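Local coordinates for ABC transporter binding protein AcbH (Actinoplanes, PDB 3OO8), which binds beta-D-galactopyranose as the extracellular solute receptor of an ABC transporter, with an exclusive preference for that sugar, at residues 193-206 against 217-229. The protein carries 2 engineered substitutions. Numbering follows the deposited sequence.
Sequences TFDILNLRINGYDY and WTDPGVTKVFDQW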
# COMPACT_ATOMS: atom_id res chain seq x y z
N THR A 193 5.08 10.11 1.92
CA THR A 193 4.72 11.43 2.44
C THR A 193 4.00 12.25 1.35
O THR A 193 3.01 12.93 1.64
CB THR A 193 5.94 12.16 3.02
OG1 THR A 193 6.32 11.50 4.23
CG2 THR A 193 5.58 13.60 3.33
N PHE A 194 4.50 12.18 0.12
CA PHE A 194 3.80 12.86 -0.97
C PHE A 194 2.36 12.35 -1.06
O PHE A 194 1.40 13.14 -1.07
CB PHE A 194 4.47 12.68 -2.35
CG PHE A 194 3.69 13.36 -3.44
CD1 PHE A 194 3.94 14.70 -3.77
CD2 PHE A 194 2.64 12.69 -4.08
CE1 PHE A 194 3.20 15.34 -4.72
CE2 PHE A 194 1.86 13.35 -5.03
CZ PHE A 194 2.15 14.67 -5.36
N ASP A 195 2.22 11.03 -1.08
CA ASP A 195 0.90 10.43 -1.20
C ASP A 195 -0.06 10.88 -0.12
O ASP A 195 -1.21 11.22 -0.39
CB ASP A 195 0.98 8.91 -1.12
CG ASP A 195 1.70 8.29 -2.30
OD1 ASP A 195 1.95 8.92 -3.35
OD2 ASP A 195 1.99 7.05 -2.11
N ILE A 196 0.37 10.84 1.13
CA ILE A 196 -0.56 11.13 2.23
C ILE A 196 -0.94 12.62 2.27
O ILE A 196 -2.10 12.95 2.56
CB ILE A 196 -0.05 10.59 3.60
CG1 ILE A 196 -1.19 10.44 4.62
CG2 ILE A 196 1.12 11.42 4.19
CD1 ILE A 196 -2.42 9.65 4.15
N LEU A 197 0.03 13.51 2.03
CA LEU A 197 -0.27 14.95 1.93
C LEU A 197 -1.29 15.19 0.81
O LEU A 197 -2.25 15.93 1.01
CB LEU A 197 0.99 15.76 1.67
CG LEU A 197 1.93 15.76 2.86
CD1 LEU A 197 3.15 16.53 2.43
CD2 LEU A 197 1.31 16.48 4.07
N ASN A 198 -1.07 14.56 -0.34
CA ASN A 198 -2.02 14.71 -1.46
C ASN A 198 -3.42 14.19 -1.12
O ASN A 198 -4.44 14.87 -1.39
CB ASN A 198 -1.44 14.05 -2.73
CG ASN A 198 -2.05 14.60 -4.01
OD1 ASN A 198 -2.44 15.77 -4.08
ND2 ASN A 198 -2.04 13.77 -5.07
N LEU A 199 -3.50 13.02 -0.48
CA LEU A 199 -4.80 12.44 -0.06
C LEU A 199 -5.51 13.31 0.98
O LEU A 199 -6.73 13.33 1.02
CB LEU A 199 -4.59 11.06 0.57
CG LEU A 199 -4.12 9.97 -0.39
CD1 LEU A 199 -3.72 8.69 0.33
CD2 LEU A 199 -5.22 9.67 -1.41
N ARG A 200 -4.74 13.96 1.85
CA ARG A 200 -5.32 14.79 2.91
C ARG A 200 -5.70 16.20 2.44
O ARG A 200 -6.64 16.76 3.00
CB ARG A 200 -4.31 14.94 4.05
CG ARG A 200 -4.14 13.64 4.81
CD ARG A 200 -5.28 13.40 5.83
NE ARG A 200 -4.99 12.25 6.69
CZ ARG A 200 -5.22 10.98 6.36
NH1 ARG A 200 -5.80 10.67 5.20
NH2 ARG A 200 -4.89 10.03 7.21
N ILE A 201 -4.97 16.75 1.47
CA ILE A 201 -5.23 18.13 0.96
C ILE A 201 -6.22 18.11 -0.21
O ILE A 201 -7.21 18.85 -0.21
CB ILE A 201 -3.92 18.78 0.50
CG1 ILE A 201 -3.05 18.96 1.74
CG2 ILE A 201 -4.16 20.19 -0.10
CD1 ILE A 201 -1.59 19.30 1.42
N ASN A 202 -5.92 17.24 -1.19
CA ASN A 202 -6.66 17.18 -2.46
C ASN A 202 -7.66 16.03 -2.61
O ASN A 202 -8.58 16.10 -3.44
CB ASN A 202 -5.68 17.20 -3.64
CG ASN A 202 -4.81 18.45 -3.64
OD1 ASN A 202 -3.57 18.36 -3.66
ND2 ASN A 202 -5.44 19.61 -3.55
N GLY A 203 -7.47 14.96 -1.84
CA GLY A 203 -8.40 13.86 -1.84
C GLY A 203 -8.00 12.74 -2.79
O GLY A 203 -7.05 12.86 -3.56
N TYR A 204 -8.74 11.63 -2.70
CA TYR A 204 -8.40 10.39 -3.41
C TYR A 204 -8.58 10.51 -4.92
O TYR A 204 -7.72 10.11 -5.70
CB TYR A 204 -9.28 9.24 -2.90
CG TYR A 204 -9.02 7.91 -3.58
CD1 TYR A 204 -8.01 7.07 -3.14
CD2 TYR A 204 -9.82 7.48 -4.62
CE1 TYR A 204 -7.78 5.84 -3.76
CE2 TYR A 204 -9.59 6.26 -5.24
CZ TYR A 204 -8.58 5.45 -4.79
OH TYR A 204 -8.37 4.24 -5.43
N ASP A 205 -9.74 11.03 -5.32
CA ASP A 205 -10.01 11.14 -6.75
C ASP A 205 -8.95 11.96 -7.48
O ASP A 205 -8.44 11.56 -8.54
CB ASP A 205 -11.39 11.74 -6.99
CG ASP A 205 -12.51 10.78 -6.63
OD1 ASP A 205 -12.27 9.55 -6.56
OD2 ASP A 205 -13.64 11.27 -6.42
N TYR A 206 -8.57 13.09 -6.89
CA TYR A 206 -7.46 13.89 -7.43
C TYR A 206 -6.12 13.16 -7.43
O TYR A 206 -5.37 13.24 -8.39
CB TYR A 206 -7.30 15.18 -6.58
CG TYR A 206 -6.21 16.11 -7.06
CD1 TYR A 206 -6.48 17.15 -7.93
CD2 TYR A 206 -4.90 16.01 -6.57
CE1 TYR A 206 -5.47 18.02 -8.36
CE2 TYR A 206 -3.89 16.84 -7.02
CZ TYR A 206 -4.18 17.88 -7.87
OH TYR A 206 -3.21 18.73 -8.28
N TRP A 217 1.43 17.59 -13.39
CA TRP A 217 2.24 17.80 -12.20
C TRP A 217 2.43 19.26 -11.90
O TRP A 217 2.90 19.57 -10.83
CB TRP A 217 3.58 17.08 -12.30
CG TRP A 217 3.37 15.58 -12.14
CD1 TRP A 217 3.01 14.70 -13.13
CD2 TRP A 217 3.42 14.84 -10.92
NE1 TRP A 217 2.87 13.43 -12.58
CE2 TRP A 217 3.10 13.50 -11.23
CE3 TRP A 217 3.73 15.18 -9.58
CZ2 TRP A 217 3.10 12.48 -10.27
CZ3 TRP A 217 3.72 14.15 -8.61
CH2 TRP A 217 3.40 12.82 -8.97
N THR A 218 2.08 20.13 -12.85
CA THR A 218 2.15 21.58 -12.66
C THR A 218 0.88 22.13 -12.03
O THR A 218 0.77 23.34 -11.80
CB THR A 218 2.37 22.28 -14.01
OG1 THR A 218 1.52 21.66 -15.00
CG2 THR A 218 3.82 22.15 -14.43
N ASP A 219 -0.08 21.26 -11.73
CA ASP A 219 -1.35 21.72 -11.19
C ASP A 219 -1.17 22.38 -9.83
O ASP A 219 -0.32 21.95 -9.06
CB ASP A 219 -2.32 20.56 -11.06
CG ASP A 219 -3.71 21.02 -10.71
OD1 ASP A 219 -4.44 21.43 -11.64
OD2 ASP A 219 -4.10 20.94 -9.52
N PRO A 220 -1.97 23.43 -9.52
CA PRO A 220 -1.73 24.06 -8.21
C PRO A 220 -1.94 23.12 -7.02
O PRO A 220 -1.41 23.41 -5.95
CB PRO A 220 -2.77 25.18 -8.17
CG PRO A 220 -2.99 25.54 -9.61
CD PRO A 220 -2.84 24.25 -10.38
N GLY A 221 -2.73 22.06 -7.17
CA GLY A 221 -2.91 21.13 -6.04
C GLY A 221 -1.58 20.50 -5.63
O GLY A 221 -1.40 20.12 -4.46
N VAL A 222 -0.69 20.32 -6.61
CA VAL A 222 0.63 19.77 -6.36
C VAL A 222 1.50 20.78 -5.64
O VAL A 222 2.29 20.44 -4.75
CB VAL A 222 1.28 19.24 -7.65
CG1 VAL A 222 2.69 18.78 -7.38
CG2 VAL A 222 0.48 18.06 -8.16
N THR A 223 1.38 22.04 -6.04
CA THR A 223 2.11 23.10 -5.34
C THR A 223 1.69 23.12 -3.89
O THR A 223 2.54 23.25 -3.00
CB THR A 223 1.80 24.50 -5.94
OG1 THR A 223 1.90 24.43 -7.38
CG2 THR A 223 2.84 25.51 -5.41
N LYS A 224 0.41 22.93 -3.64
CA LYS A 224 -0.11 22.95 -2.27
C LYS A 224 0.42 21.81 -1.43
O LYS A 224 0.66 21.98 -0.23
CB LYS A 224 -1.63 22.94 -2.26
CG LYS A 224 -2.28 24.25 -2.67
CD LYS A 224 -3.77 24.07 -2.58
CE LYS A 224 -4.11 22.63 -2.96
NZ LYS A 224 -5.48 22.43 -3.42
N VAL A 225 0.57 20.63 -2.05
CA VAL A 225 1.24 19.51 -1.37
C VAL A 225 2.65 19.86 -0.91
O VAL A 225 3.00 19.66 0.25
CB VAL A 225 1.26 18.22 -2.22
CG1 VAL A 225 2.20 17.16 -1.59
CG2 VAL A 225 -0.14 17.69 -2.40
N PHE A 226 3.44 20.42 -1.81
CA PHE A 226 4.82 20.74 -1.48
C PHE A 226 4.93 21.90 -0.50
O PHE A 226 5.85 21.94 0.36
CB PHE A 226 5.66 20.91 -2.76
CG PHE A 226 6.06 19.60 -3.43
CD1 PHE A 226 7.01 18.76 -2.86
CD2 PHE A 226 5.49 19.23 -4.65
CE1 PHE A 226 7.37 17.56 -3.48
CE2 PHE A 226 5.86 18.04 -5.28
CZ PHE A 226 6.78 17.21 -4.71
N ASP A 227 4.01 22.85 -0.61
CA ASP A 227 3.93 23.97 0.34
C ASP A 227 3.65 23.44 1.74
O ASP A 227 4.29 23.87 2.70
CB ASP A 227 2.91 25.03 -0.09
CG ASP A 227 3.41 25.87 -1.26
OD1 ASP A 227 4.63 25.94 -1.49
OD2 ASP A 227 2.57 26.50 -1.95
N GLN A 228 2.77 22.45 1.86
CA GLN A 228 2.51 21.86 3.18
C GLN A 228 3.75 21.12 3.66
O GLN A 228 4.09 21.14 4.85
CB GLN A 228 1.32 20.87 3.11
CG GLN A 228 0.66 20.64 4.48
CD GLN A 228 -0.56 21.54 4.77
OE1 GLN A 228 -1.08 22.24 3.90
NE2 GLN A 228 -1.05 21.46 6.01
N TRP A 229 4.46 20.49 2.74
CA TRP A 229 5.64 19.71 3.11
C TRP A 229 6.75 20.65 3.59
O TRP A 229 7.57 20.26 4.44
CB TRP A 229 6.12 18.89 1.91
CG TRP A 229 6.99 17.70 2.25
CD1 TRP A 229 7.83 17.54 3.35
CD2 TRP A 229 7.20 16.56 1.43
NE1 TRP A 229 8.49 16.34 3.26
CE2 TRP A 229 8.12 15.71 2.10
CE3 TRP A 229 6.65 16.14 0.20
CZ2 TRP A 229 8.53 14.48 1.57
CZ3 TRP A 229 7.07 14.91 -0.34
CH2 TRP A 229 7.97 14.08 0.35
O HOH W 1 -8.09 21.05 -2.49
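Val225 enters helix 193-201 as a knob into a hole formed by Phe194, Leu197, Asn198 and Ile201, joining two helices of the class 2 solute-binding protein fold. The axes of helix segments 193-201 and 220-229 pass 9.3 Å apart at 116°. With CG1 anti to its backbone N (chi1 169°), Val225 sends that methyl between the ring of Phe194 and CB of Leu197, 3.7 Å from Leu197 CB, while CG2 rests against CA and CB of Asn198.

Packing is tight along the aromatic side, around Phe194. Phe194 meets Trp217 and Phe226 in an oblique cluster, its CZ 3.6 Å from Trp217 CZ3; Ile387 of helix 377-392 adds to its surroundings. Beside it, Thr193 lays CG2 on one face of the Trp229 indole, a CH-pi contact 3.6 Å from the centroid of the six-membered ring, Phe194 CB approaches Trp229 CZ3 at 4.0 Å, and Leu197 CD1 leans on Trp229 CB. Gln236 takes the indole N-H. An alanine in place of Trp229 would probably leave Thr193 CG2 without its aromatic face, open a gap at Phe194 CB and deprive Gln236 of the indole N-H. The side chain of Thr193 lies about 6 Å from that of Trp142, a residue that binds beta-D-galactose.

The side near Ile201, Asn202 and Lys224 is more polar and partly open to solvent. Ile201 CD1 rests on the aliphatic part of Gln228, its CG2 approaches CE of the exposed Lys224, and a water links Ile201 O to Lys224 NZ. Nearby, Asp219 N-caps helix 220-229, its OD2 accepting from Gly221 N. Gly221 gives the phenol of Tyr206 room, since a CB there would clash with OH. Tyr206 OH donates to the same Asp219 OD2 at 2.7 Å, coming from the face of the carboxylate opposite Gly221 N and 36° out of its plane.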